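Local coordinates for protein ferulic acid decarboxylase 1 (Candida dubliniensis, PDB 4ZAD) that carries a prenylated FMN cofactor with which it probably catalyses the reversible decarboxylation of ferulic, p-coumaric and cinnamic acids to their vinyl derivatives, at residues Met162-Thr167 and Asn260-Pro265; Glu273-Arg278 and Arg306-Ser311; Thr434-Val439 and Cys471-Ile476. All coordinates share one frame; numbering follows the deposited sequence.

Contacts 1 and 2 lie in the Rift-related domain with their centres about 11 Å apart, whereas contact 3 belongs to the C-terminal domain, its centre about 45 Å from that of contact 1 and about 49 Å from that of contact 2. They follow one another in series along the chain. Strand 263-265 of contact 1 leads directly to strand 270-277 of contact 2, and both contacts reach the same antiparallel sheet; they touch where N260 meets E273 and G274. Contact 3 lies across the chain's centre from them. The first pair therefore joins strands of the domain that carries flavin-binding residues, while the third sets a helix end against a separate sheet beside the second subunit.

Contact 1 of 3, residues Met162-Thr167 and Asn260-Pro265; sequences MWVLQT and NDLEVP
M162, V164 and Q166 of strand 162-166, part of the antiparallel sheet of the Rift-related, FMN-binding-clan domain, pack against L262, just before the edge strand 263-265 of a small three-stranded sheet, and V264 and P265 within it. The two strand axes come within 8.5 Å, running nearly antiparallel at 156°, and no hydrogen bond links the segments; this is side-chain packing between two sheets, not strand pairing. At one end M162 and P265 meet tip to tip. M162 has CG anti to the backbone N and an extended chain until chi3, where it bends (85°), bringing CE to 3.6 Å from P265 CG and close to P265 CD as well. The same methionine touches W175, a residue that binds the prenylated FMN, and its side chain is about 9 Å from the cofactor, consistent with a second-shell position for this end of the contact. In the middle, the two methyls of V164 diverge: CG1 lies 4.3 Å from L262 CB, and CG2 is also 4.3 Å from V264 CG1. L262 buries the largest area in the contact and spreads its two methyls along the near side of the strand. CD1 rests 3.5 Å from the carbonyl O of V164, while CD2 sits 3.6 Å from CB of Q166, whose amide end is hydrogen-bonded to T173. An Asx turn precedes the strand: N260 OD1 accepts from L262 N at 2.9 Å, in the carbonyl plane and on a lone pair.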
ATOM      1  N   MET A 162      28.710  -9.038  13.178  1.00 24.06           N
ATOM      2  CA  MET A 162      29.473  -8.711  11.970  1.00 24.19           C
ATOM      3  C   MET A 162      30.523  -9.762  11.687  1.00 23.86           C
ATOM      4  O   MET A 162      31.296 -10.095  12.563  1.00 23.70           O
ATOM      5  CB  MET A 162      30.151  -7.377  12.231  1.00 24.02           C
ATOM      6  CG  MET A 162      31.041  -6.835  11.171  1.00 23.61           C
ATOM      7  SD  MET A 162      31.660  -5.192  11.679  1.00 23.59           S
ATOM      8  CE  MET A 162      33.090  -5.587  12.686  1.00 21.97           C
ATOM      9  N   TRP A 163      30.558 -10.271  10.457  1.00 23.82           N
ATOM     10  CA  TRP A 163      31.565 -11.264  10.084  1.00 23.00           C
ATOM     11  C   TRP A 163      32.681 -10.465   9.518  1.00 22.78           C
ATOM     12  O   TRP A 163      32.438  -9.598   8.685  1.00 20.54           O
ATOM     13  CB  TRP A 163      31.092 -12.230   8.990  1.00 23.21           C
ATOM     14  CG  TRP A 163      29.936 -13.105   9.320  1.00 22.30           C
ATOM     15  CD1 TRP A 163      28.656 -12.934   8.935  1.00 23.26           C
ATOM     16  CD2 TRP A 163      29.969 -14.307  10.084  1.00 23.60           C
ATOM     17  NE1 TRP A 163      27.872 -13.943   9.428  1.00 22.99           N
ATOM     18  CE2 TRP A 163      28.664 -14.801  10.141  1.00 23.24           C
ATOM     19  CE3 TRP A 163      30.971 -14.986  10.762  1.00 24.90           C
ATOM     20  CZ2 TRP A 163      28.342 -15.964  10.811  1.00 24.74           C
ATOM     21  CZ3 TRP A 163      30.641 -16.130  11.448  1.00 26.89           C
ATOM     22  CH2 TRP A 163      29.342 -16.610  11.463  1.00 26.60           C
ATOM     23  N   VAL A 164      33.892 -10.782   9.983  1.00 22.82           N
ATOM     24  CA  VAL A 164      35.109 -10.195   9.498  1.00 23.01           C
ATOM     25  C   VAL A 164      35.841 -11.294   8.774  1.00 24.51           C
ATOM     26  O   VAL A 164      36.239 -12.279   9.410  1.00 25.55           O
ATOM     27  CB  VAL A 164      35.966  -9.709  10.688  1.00 23.43           C
ATOM     28  CG1 VAL A 164      37.307  -9.077  10.205  1.00 20.52           C
ATOM     29  CG2 VAL A 164      35.149  -8.764  11.591  1.00 20.75           C
ATOM     30  N   LEU A 165      35.977 -11.156   7.452  1.00 25.52           N
ATOM     31  CA  LEU A 165      36.745 -12.081   6.621  1.00 26.25           C
ATOM     32  C   LEU A 165      37.707 -11.243   5.817  1.00 27.37           C
ATOM     33  O   LEU A 165      37.361 -10.145   5.397  1.00 27.57           O
ATOM     34  CB  LEU A 165      35.826 -12.896   5.689  1.00 26.66           C
ATOM     35  CG  LEU A 165      35.296 -14.298   6.108  1.00 28.19           C
ATOM     36  CD1 LEU A 165      35.155 -14.478   7.618  1.00 30.68           C
ATOM     37  CD2 LEU A 165      33.943 -14.624   5.477  1.00 28.86           C
ATOM     38  N   GLN A 166      38.923 -11.762   5.623  1.00 28.51           N
ATOM     39  CA  GLN A 166      39.994 -11.104   4.862  1.00 28.33           C
ATOM     40  C   GLN A 166      40.495 -12.022   3.743  1.00 28.59           C
ATOM     41  O   GLN A 166      40.598 -13.227   3.932  1.00 29.70           O
ATOM     42  CB  GLN A 166      41.140 -10.805   5.814  1.00 28.35           C
ATOM     43  CG  GLN A 166      42.296  -9.985   5.223  1.00 28.15           C
ATOM     44  CD  GLN A 166      43.382  -9.747   6.249  1.00 29.19           C
ATOM     45  OE1 GLN A 166      44.266 -10.600   6.465  1.00 30.58           O
ATOM     46  NE2 GLN A 166      43.322  -8.596   6.903  1.00 25.72           N
ATOM     47  N   THR A 167      40.784 -11.461   2.577  1.00 29.09           N
ATOM     48  CA  THR A 167      41.318 -12.223   1.432  1.00 29.36           C
ATOM     49  C   THR A 167      42.728 -12.767   1.745  1.00 30.16           C
ATOM     50  O   THR A 167      43.409 -12.248   2.622  1.00 30.47           O
ATOM     51  CB  THR A 167      41.362 -11.343   0.137  1.00 28.86           C
ATOM     52  OG1 THR A 167      42.079 -10.143   0.407  1.00 28.08           O
ATOM     53  CG2 THR A 167      39.979 -10.976  -0.334  1.00 26.78           C
ATOM     54  N   ASN A 260      43.708 -15.433  15.648  1.00 33.93           N
ATOM     55  CA  ASN A 260      44.143 -15.167  14.280  1.00 33.86           C
ATOM     56  C   ASN A 260      44.612 -13.733  14.196  1.00 34.34           C
ATOM     57  O   ASN A 260      44.624 -13.071  15.226  1.00 35.26           O
ATOM     58  CB  ASN A 260      43.093 -15.547  13.218  1.00 33.83           C
ATOM     59  CG  ASN A 260      41.749 -14.869  13.417  1.00 34.32           C
ATOM     60  OD1 ASN A 260      41.613 -13.647  13.205  1.00 33.47           O
ATOM     61  ND2 ASN A 260      40.726 -15.671  13.787  1.00 29.45           N
ATOM     62  N   ASP A 261      45.057 -13.285  13.011  1.00 34.60           N
ATOM     63  CA  ASP A 261      45.571 -11.920  12.801  1.00 34.90           C
ATOM     64  C   ASP A 261      44.500 -10.980  12.224  1.00 34.18           C
ATOM     65  O   ASP A 261      44.822  -9.922  11.697  1.00 33.79           O
ATOM     66  CB  ASP A 261      46.791 -11.902  11.848  1.00 35.65           C
ATOM     67  CG  ASP A 261      48.011 -12.717  12.368  1.00 38.33           C
ATOM     68  OD1 ASP A 261      48.193 -12.894  13.595  1.00 39.35           O
ATOM     69  OD2 ASP A 261      48.807 -13.172  11.501  1.00 42.24           O
ATOM     70  N   LEU A 262      43.228 -11.353  12.305  1.00 33.63           N
ATOM     71  CA  LEU A 262      42.175 -10.409  11.951  1.00 33.09           C
ATOM     72  C   LEU A 262      42.081  -9.316  13.034  1.00 32.76           C
ATOM     73  O   LEU A 262      42.377  -9.540  14.216  1.00 32.36           O
ATOM     74  CB  LEU A 262      40.820 -11.103  11.769  1.00 33.16           C
ATOM     75  CG  LEU A 262      40.664 -12.220  10.711  1.00 32.88           C
ATOM     76  CD1 LEU A 262      39.319 -13.030  10.852  1.00 32.54           C
ATOM     77  CD2 LEU A 262      40.791 -11.669   9.332  1.00 30.21           C
ATOM     78  N   GLU A 263      41.672  -8.126  12.599  1.00 32.14           N
ATOM     79  CA  GLU A 263      41.417  -6.991  13.482  1.00 31.58           C
ATOM     80  C   GLU A 263      39.940  -6.788  13.637  1.00 30.22           C
ATOM     81  O   GLU A 263      39.211  -6.741  12.666  1.00 30.94           O
ATOM     82  CB  GLU A 263      42.002  -5.710  12.894  1.00 31.92           C
ATOM     83  CG  GLU A 263      43.495  -5.687  13.002  1.00 33.09           C
ATOM     84  CD  GLU A 263      44.133  -4.559  12.240  1.00 33.91           C
ATOM     85  OE1 GLU A 263      43.445  -3.947  11.362  1.00 35.75           O
ATOM     86  OE2 GLU A 263      45.336  -4.313  12.529  1.00 33.77           O
ATOM     87  N   VAL A 264      39.517  -6.596  14.865  1.00 29.11           N
ATOM     88  CA  VAL A 264      38.128  -6.381  15.153  1.00 27.91           C
ATOM     89  C   VAL A 264      37.974  -5.111  15.979  1.00 26.96           C
ATOM     90  O   VAL A 264      38.929  -4.655  16.566  1.00 25.89           O
ATOM     91  CB  VAL A 264      37.600  -7.585  15.882  1.00 28.47           C
ATOM     92  CG1 VAL A 264      37.736  -8.816  14.973  1.00 27.75           C
ATOM     93  CG2 VAL A 264      38.339  -7.778  17.210  1.00 27.76           C
ATOM     94  N   PRO A 265      36.773  -4.510  15.991  1.00 26.87           N
ATOM     95  CA  PRO A 265      36.655  -3.237  16.703  1.00 26.34           C
ATOM     96  C   PRO A 265      36.944  -3.354  18.201  1.00 26.36           C
ATOM     97  O   PRO A 265      36.496  -4.294  18.847  1.00 26.17           O
ATOM     98  CB  PRO A 265      35.195  -2.824  16.472  1.00 26.73           C
ATOM     99  CG  PRO A 265      34.666  -3.676  15.356  1.00 26.53           C
ATOM    100  CD  PRO A 265      35.508  -4.924  15.342  1.00 26.75           C
TER

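Contact 2 of 3, residues Glu273-Arg278 and Arg306-Ser311; sequences EGYLDR and RVNHIS
D277 places CG anti to its backbone N (chi1 -171°), and R306, with CG anti to its carbonyl carbon, extends from CG to NE; together these torsions bring carboxylate and guanidinium within a salt bridge. R306 grips side-on, both nitrogens on one oxygen: NE is 3.0 Å from D277 OD2 on its anti lone pair, and NH2 is 3.2 Å from the same OD2, above the carboxylate plane. That oxygen lies in the guanidinium plane, although the flat groups incline at 58°. N308 OD1 approaches the Y275 ring at CD2, 3.5 Å away. E273 and H309 lie side by side, E273 OE1 lying 3.7 Å from H309 CB; the carboxylate is held by T259 and E258 N. Y275 and R306 form an antiparallel hydrogen-bonded pair: Y275 N donates to R306 O and R306 N to Y275 O (2.8 Å). Between them and E273 the register slips by one: G274 CA passes 3.1 Å from R306 O in a CA-H...O contact, and E273 O accepts from N308 N at 2.8 Å and from H309 N at 3.1 Å. Two residues facing one identify a classic beta bulge, here between strands 270-277 and 300-312 of the Rift-related domain's antiparallel sheet.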
ATOM      1  N   GLU A 273      35.975 -16.104  17.459  1.00 27.26           N
ATOM      2  CA  GLU A 273      37.071 -16.292  16.501  1.00 27.15           C
ATOM      3  C   GLU A 273      37.120 -17.712  16.045  1.00 26.74           C
ATOM      4  O   GLU A 273      36.986 -18.597  16.874  1.00 26.46           O
ATOM      5  CB  GLU A 273      38.423 -15.990  17.161  1.00 26.97           C
ATOM      6  CG  GLU A 273      38.497 -14.620  17.845  1.00 27.92           C
ATOM      7  CD  GLU A 273      39.819 -14.409  18.531  1.00 30.81           C
ATOM      8  OE1 GLU A 273      40.716 -15.268  18.388  1.00 32.56           O
ATOM      9  OE2 GLU A 273      39.983 -13.372  19.198  1.00 33.01           O
ATOM     10  N   GLY A 274      37.363 -17.960  14.758  1.00 26.43           N
ATOM     11  CA  GLY A 274      37.562 -19.353  14.321  1.00 26.44           C
ATOM     12  C   GLY A 274      37.986 -19.594  12.883  1.00 26.19           C
ATOM     13  O   GLY A 274      38.764 -18.853  12.348  1.00 26.27           O
ATOM     14  N   TYR A 275      37.484 -20.664  12.281  1.00 26.57           N
ATOM     15  CA  TYR A 275      37.744 -20.992  10.884  1.00 27.12           C
ATOM     16  C   TYR A 275      36.436 -21.275  10.183  1.00 26.74           C
ATOM     17  O   TYR A 275      35.678 -22.177  10.598  1.00 26.43           O
ATOM     18  CB  TYR A 275      38.638 -22.237  10.763  1.00 27.15           C
ATOM     19  CG  TYR A 275      40.080 -22.006  11.137  1.00 29.87           C
ATOM     20  CD1 TYR A 275      40.893 -21.123  10.403  1.00 32.39           C
ATOM     21  CD2 TYR A 275      40.644 -22.655  12.236  1.00 32.12           C
ATOM     22  CE1 TYR A 275      42.239 -20.903  10.770  1.00 33.26           C
ATOM     23  CE2 TYR A 275      41.970 -22.439  12.602  1.00 32.25           C
ATOM     24  CZ  TYR A 275      42.755 -21.576  11.870  1.00 34.34           C
ATOM     25  OH  TYR A 275      44.068 -21.400  12.242  1.00 40.05           O
ATOM     26  N   LEU A 276      36.166 -20.521   9.124  1.00 26.35           N
ATOM     27  CA  LEU A 276      35.058 -20.856   8.216  1.00 26.25           C
ATOM     28  C   LEU A 276      35.533 -22.028   7.369  1.00 27.13           C
ATOM     29  O   LEU A 276      36.595 -21.961   6.726  1.00 26.04           O
ATOM     30  CB  LEU A 276      34.637 -19.668   7.315  1.00 25.65           C
ATOM     31  CG  LEU A 276      33.742 -20.059   6.125  1.00 25.17           C
ATOM     32  CD1 LEU A 276      32.445 -20.795   6.615  1.00 23.25           C
ATOM     33  CD2 LEU A 276      33.403 -18.915   5.193  1.00 20.56           C
ATOM     34  N   ASP A 277      34.739 -23.099   7.389  1.00 28.41           N
ATOM     35  CA  ASP A 277      35.103 -24.340   6.748  1.00 29.35           C
ATOM     36  C   ASP A 277      34.193 -24.536   5.584  1.00 29.95           C
ATOM     37  O   ASP A 277      33.030 -24.886   5.714  1.00 29.18           O
ATOM     38  CB  ASP A 277      35.001 -25.496   7.733  1.00 29.99           C
ATOM     39  CG  ASP A 277      35.583 -26.786   7.200  1.00 30.43           C
ATOM     40  OD1 ASP A 277      35.700 -26.966   5.978  1.00 30.67           O
ATOM     41  OD2 ASP A 277      35.881 -27.662   8.027  1.00 36.49           O
ATOM     42  N   ARG A 278      34.737 -24.308   4.407  1.00 31.26           N
ATOM     43  CA  ARG A 278      33.908 -24.326   3.234  1.00 32.10           C
ATOM     44  C   ARG A 278      33.943 -25.712   2.567  1.00 32.23           C
ATOM     45  O   ARG A 278      33.295 -25.953   1.498  1.00 32.64           O
ATOM     46  CB  ARG A 278      34.309 -23.187   2.303  1.00 32.41           C
ATOM     47  CG  ARG A 278      33.179 -22.856   1.352  1.00 35.44           C
ATOM     48  CD  ARG A 278      32.656 -21.422   1.435  1.00 36.08           C
ATOM     49  NE  ARG A 278      33.097 -20.694   0.260  1.00 37.95           N
ATOM     50  CZ  ARG A 278      32.769 -21.010  -0.990  1.00 36.50           C
ATOM     51  NH1 ARG A 278      31.980 -22.029  -1.265  1.00 35.12           N
ATOM     52  NH2 ARG A 278      33.257 -20.294  -1.976  1.00 38.77           N
ATOM     53  N   ARG A 306      33.748 -22.805  12.527  1.00 28.17           N
ATOM     54  CA  ARG A 306      34.197 -23.508  13.708  1.00 28.20           C
ATOM     55  C   ARG A 306      34.774 -22.470  14.585  1.00 28.45           C
ATOM     56  O   ARG A 306      35.772 -21.877  14.233  1.00 28.53           O
ATOM     57  CB  ARG A 306      35.264 -24.524  13.355  1.00 28.09           C
ATOM     58  CG  ARG A 306      34.864 -25.479  12.199  1.00 30.43           C
ATOM     59  CD  ARG A 306      35.956 -26.589  11.951  1.00 32.02           C
ATOM     60  NE  ARG A 306      35.518 -27.554  10.955  1.00 32.40           N
ATOM     61  CZ  ARG A 306      34.715 -28.591  11.203  1.00 34.78           C
ATOM     62  NH1 ARG A 306      34.253 -28.816  12.447  1.00 33.00           N
ATOM     63  NH2 ARG A 306      34.358 -29.407  10.191  1.00 35.03           N
ATOM     64  N   VAL A 307      34.148 -22.241  15.736  1.00 29.58           N
ATOM     65  CA  VAL A 307      34.589 -21.218  16.719  1.00 29.61           C
ATOM     66  C   VAL A 307      35.649 -21.818  17.651  1.00 30.68           C
ATOM     67  O   VAL A 307      35.379 -22.808  18.305  1.00 32.09           O
ATOM     68  CB  VAL A 307      33.365 -20.753  17.566  1.00 29.50           C
ATOM     69  CG1 VAL A 307      33.746 -19.736  18.628  1.00 28.91           C
ATOM     70  CG2 VAL A 307      32.276 -20.222  16.656  1.00 26.89           C
ATOM     71  N   ASN A 308      36.843 -21.232  17.692  1.00 31.51           N
ATOM     72  CA  ASN A 308      37.924 -21.653  18.575  1.00 32.06           C
ATOM     73  C   ASN A 308      38.092 -20.753  19.802  1.00 32.31           C
ATOM     74  O   ASN A 308      38.759 -21.130  20.740  1.00 33.41           O
ATOM     75  CB  ASN A 308      39.299 -21.647  17.845  1.00 32.61           C
ATOM     76  CG  ASN A 308      39.365 -22.553  16.577  1.00 33.48           C
ATOM     77  OD1 ASN A 308      40.152 -22.246  15.647  1.00 34.01           O
ATOM     78  ND2 ASN A 308      38.578 -23.651  16.537  1.00 30.50           N
ATOM     79  N   HIS A 309      37.547 -19.548  19.797  1.00 32.26           N
ATOM     80  CA  HIS A 309      37.822 -18.584  20.864  1.00 32.32           C
ATOM     81  C   HIS A 309      36.630 -17.680  21.025  1.00 31.98           C
ATOM     82  O   HIS A 309      35.803 -17.621  20.136  1.00 32.41           O
ATOM     83  CB  HIS A 309      39.075 -17.738  20.549  1.00 32.27           C
ATOM     84  CG  HIS A 309      39.630 -17.014  21.736  1.00 33.02           C
ATOM     85  ND1 HIS A 309      40.400 -17.635  22.702  1.00 33.77           N
ATOM     86  CD2 HIS A 309      39.511 -15.722  22.125  1.00 34.95           C
ATOM     87  CE1 HIS A 309      40.750 -16.746  23.617  1.00 34.97           C
ATOM     88  NE2 HIS A 309      40.221 -15.577  23.292  1.00 33.81           N
ATOM     89  N   ILE A 310      36.528 -17.022  22.176  1.00 31.58           N
ATOM     90  CA  ILE A 310      35.516 -16.007  22.426  1.00 31.44           C
ATOM     91  C   ILE A 310      36.084 -15.064  23.471  1.00 31.86           C
ATOM     92  O   ILE A 310      36.653 -15.492  24.487  1.00 31.28           O
ATOM     93  CB  ILE A 310      34.194 -16.562  22.993  1.00 31.78           C
ATOM     94  CG1 ILE A 310      33.448 -17.421  21.971  1.00 31.58           C
ATOM     95  CG2 ILE A 310      33.258 -15.407  23.492  1.00 30.28           C
ATOM     96  CD1 ILE A 310      32.213 -18.123  22.576  1.00 33.05           C
ATOM     97  N   SER A 311      35.947 -13.775  23.205  1.00 31.66           N
ATOM     98  CA  SER A 311      36.322 -12.751  24.155  1.00 31.28           C
ATOM     99  C   SER A 311      35.037 -11.962  24.380  1.00 31.64           C
ATOM    100  O   SER A 311      34.238 -11.853  23.473  1.00 30.91           O
ATOM    101  CB  SER A 311      37.477 -11.896  23.602  1.00 31.06           C
ATOM    102  OG  SER A 311      37.082 -11.091  22.497  1.00 30.87           O
TER

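Contact 3 of 3, residues Thr434-Val439 and Cys471-Ile476; sequences TRHTPV and CVTTCI
T473, T474 and C475 on strand 470-475, part of the five-stranded mixed sheet of the C-terminal domain, meet R435 and H436 where the chain leaves helix 425-434. No conventional hydrogen bond crosses; the segments meet by a CH-pi contact, a CA-H...O contact and van der Waals packing. T473 comes first. Its CG2, anti to the backbone N, sits over one face of the H436 imidazole, 3.7 Å from the centroid and 19° off the ring normal: the CH-pi contact. The other branch, OG1, is hydrogen-bonded to E412, and H436 ND1 to the carbonyl O of Y432, so each partner is also held from outside. T474 points its CB away from the loop and contributes its backbone, its O lying 3.4 Å from H436 CB. C475 serves both residues: SG lies 3.9 Å from H436 CB, oblique to the ring, while CB is 3.7 Å from R435 CB. C475 CA also points its hydrogen at R435 O, 3.5 Å away, with 159° at the hydrogen. The guanidinium of R435 continues outward to D419 and to Y293 of the second subunit, tying this corner to the dimer interface. Its aliphatic stem stays behind, CD resting 3.5 Å from C475 O.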
ATOM      1  N   THR A 434      -2.358   3.859 -10.594  1.00 20.19           N
ATOM      2  CA  THR A 434      -3.020   4.757 -11.537  1.00 20.24           C
ATOM      3  C   THR A 434      -2.181   5.173 -12.737  1.00 20.88           C
ATOM      4  O   THR A 434      -2.728   5.727 -13.669  1.00 21.12           O
ATOM      5  CB  THR A 434      -3.602   6.051 -10.824  1.00 20.42           C
ATOM      6  OG1 THR A 434      -2.560   6.827 -10.192  1.00 19.90           O
ATOM      7  CG2 THR A 434      -4.606   5.664  -9.800  1.00 17.82           C
ATOM      8  N   ARG A 435      -0.871   4.923 -12.737  1.00 21.31           N
ATOM      9  CA  ARG A 435      -0.019   5.367 -13.857  1.00 21.47           C
ATOM     10  C   ARG A 435       0.647   4.284 -14.746  1.00 22.00           C
ATOM     11  O   ARG A 435       1.448   4.620 -15.582  1.00 21.51           O
ATOM     12  CB  ARG A 435       1.063   6.310 -13.330  1.00 21.24           C
ATOM     13  CG  ARG A 435       0.497   7.427 -12.483  1.00 21.73           C
ATOM     14  CD  ARG A 435       1.486   8.575 -12.208  1.00 20.59           C
ATOM     15  NE  ARG A 435       0.868   9.518 -11.293  1.00 16.33           N
ATOM     16  CZ  ARG A 435       1.462  10.558 -10.743  1.00 18.04           C
ATOM     17  NH1 ARG A 435       2.716  10.853 -11.054  1.00 21.01           N
ATOM     18  NH2 ARG A 435       0.766  11.354  -9.916  1.00 17.74           N
ATOM     19  N   HIS A 436       0.346   3.002 -14.582  1.00 22.66           N
ATOM     20  CA  HIS A 436       0.972   1.991 -15.451  1.00 23.34           C
ATOM     21  C   HIS A 436      -0.059   0.981 -15.865  1.00 24.17           C
ATOM     22  O   HIS A 436      -0.799   0.470 -15.029  1.00 25.29           O
ATOM     23  CB  HIS A 436       2.155   1.279 -14.752  1.00 22.98           C
ATOM     24  CG  HIS A 436       1.798  -0.015 -14.094  1.00 21.37           C
ATOM     25  ND1 HIS A 436       1.448  -0.103 -12.766  1.00 24.77           N
ATOM     26  CD2 HIS A 436       1.743  -1.282 -14.575  1.00 23.41           C
ATOM     27  CE1 HIS A 436       1.203  -1.368 -12.452  1.00 23.74           C
ATOM     28  NE2 HIS A 436       1.372  -2.105 -13.537  1.00 22.20           N
ATOM     29  N   THR A 437      -0.106   0.699 -17.161  1.00 24.86           N
ATOM     30  CA  THR A 437      -0.918  -0.395 -17.689  1.00 24.90           C
ATOM     31  C   THR A 437      -0.402  -1.739 -17.219  1.00 24.39           C
ATOM     32  O   THR A 437       0.707  -2.101 -17.508  1.00 23.69           O
ATOM     33  CB  THR A 437      -0.880  -0.408 -19.209  1.00 24.76           C
ATOM     34  OG1 THR A 437      -1.414   0.815 -19.684  1.00 25.99           O
ATOM     35  CG2 THR A 437      -1.723  -1.536 -19.759  1.00 25.54           C
ATOM     36  N   PRO A 438      -1.231  -2.508 -16.523  1.00 25.16           N
ATOM     37  CA  PRO A 438      -0.738  -3.841 -16.181  1.00 26.11           C
ATOM     38  C   PRO A 438      -0.117  -4.577 -17.343  1.00 27.05           C
ATOM     39  O   PRO A 438      -0.676  -4.613 -18.435  1.00 28.46           O
ATOM     40  CB  PRO A 438      -1.994  -4.560 -15.699  1.00 25.88           C
ATOM     41  CG  PRO A 438      -2.785  -3.469 -15.049  1.00 24.69           C
ATOM     42  CD  PRO A 438      -2.554  -2.253 -15.943  1.00 24.60           C
ATOM     43  N   VAL A 439       1.054  -5.138 -17.085  1.00 28.29           N
ATOM     44  CA  VAL A 439       1.847  -5.930 -18.051  1.00 28.65           C
ATOM     45  C   VAL A 439       2.431  -5.058 -19.190  1.00 28.81           C
ATOM     46  O   VAL A 439       3.653  -5.109 -19.434  1.00 28.20           O
ATOM     47  CB  VAL A 439       1.096  -7.205 -18.563  1.00 29.19           C
ATOM     48  CG1 VAL A 439       2.022  -8.096 -19.440  1.00 28.61           C
ATOM     49  CG2 VAL A 439       0.537  -8.045 -17.372  1.00 27.32           C
ATOM     50  N   CYS A 471      11.306  -6.983 -13.400  1.00 27.64           N
ATOM     51  CA  CYS A 471      10.766  -6.048 -14.351  1.00 26.93           C
ATOM     52  C   CYS A 471      11.003  -4.611 -13.937  1.00 25.92           C
ATOM     53  O   CYS A 471      11.275  -4.346 -12.796  1.00 26.53           O
ATOM     54  CB  CYS A 471       9.283  -6.323 -14.504  1.00 27.55           C
ATOM     55  SG  CYS A 471       8.246  -5.292 -13.502  1.00 27.18           S
ATOM     56  N   VAL A 472      10.947  -3.696 -14.892  1.00 25.10           N
ATOM     57  CA  VAL A 472      11.000  -2.266 -14.641  1.00 23.98           C
ATOM     58  C   VAL A 472       9.666  -1.669 -15.090  1.00 23.51           C
ATOM     59  O   VAL A 472       9.304  -1.783 -16.272  1.00 24.00           O
ATOM     60  CB  VAL A 472      12.124  -1.621 -15.424  1.00 24.80           C
ATOM     61  CG1 VAL A 472      12.028  -0.029 -15.374  1.00 22.61           C
ATOM     62  CG2 VAL A 472      13.471  -2.180 -14.930  1.00 22.87           C
ATOM     63  N   THR A 473       8.928  -1.068 -14.145  1.00 21.80           N
ATOM     64  CA  THR A 473       7.568  -0.612 -14.387  1.00 20.85           C
ATOM     65  C   THR A 473       7.535   0.866 -14.491  1.00 21.16           C
ATOM     66  O   THR A 473       7.985   1.548 -13.594  1.00 20.56           O
ATOM     67  CB  THR A 473       6.652  -1.036 -13.248  1.00 20.56           C
ATOM     68  OG1 THR A 473       6.753  -2.446 -13.061  1.00 20.31           O
ATOM     69  CG2 THR A 473       5.245  -0.703 -13.560  1.00 19.67           C
ATOM     70  N   THR A 474       7.014   1.401 -15.581  1.00 22.31           N
ATOM     71  CA  THR A 474       7.068   2.856 -15.743  1.00 23.26           C
ATOM     72  C   THR A 474       5.735   3.514 -15.419  1.00 22.81           C
ATOM     73  O   THR A 474       4.710   3.212 -16.013  1.00 23.98           O
ATOM     74  CB  THR A 474       7.723   3.314 -17.092  1.00 24.20           C
ATOM     75  OG1 THR A 474       6.917   4.330 -17.744  1.00 27.29           O
ATOM     76  CG2 THR A 474       8.022   2.135 -17.995  1.00 25.92           C
ATOM     77  N   CYS A 475       5.753   4.389 -14.417  1.00 22.47           N
ATOM     78  CA  CYS A 475       4.556   5.076 -13.940  1.00 21.37           C
ATOM     79  C   CYS A 475       4.703   6.556 -14.260  1.00 22.24           C
ATOM     80  O   CYS A 475       4.597   7.360 -13.379  1.00 23.13           O
ATOM     81  CB  CYS A 475       4.381   4.859 -12.457  1.00 21.43           C
ATOM     82  SG  CYS A 475       4.145   3.098 -11.932  1.00 19.42           S
ATOM     83  N   ILE A 476       4.933   6.883 -15.547  1.00 22.44           N
ATOM     84  CA  ILE A 476       5.158   8.241 -16.068  1.00 21.66           C
ATOM     85  C   ILE A 476       4.416   8.304 -17.392  1.00 22.07           C
ATOM     86  O   ILE A 476       4.632   7.514 -18.299  1.00 21.44           O
ATOM     87  CB  ILE A 476       6.636   8.499 -16.316  1.00 21.83           C
ATOM     88  CG1 ILE A 476       7.447   8.075 -15.094  1.00 23.80           C
ATOM     89  CG2 ILE A 476       6.954   9.948 -16.622  1.00 19.31           C
ATOM     90  CD1 ILE A 476       8.956   8.289 -15.254  1.00 23.86           C
TER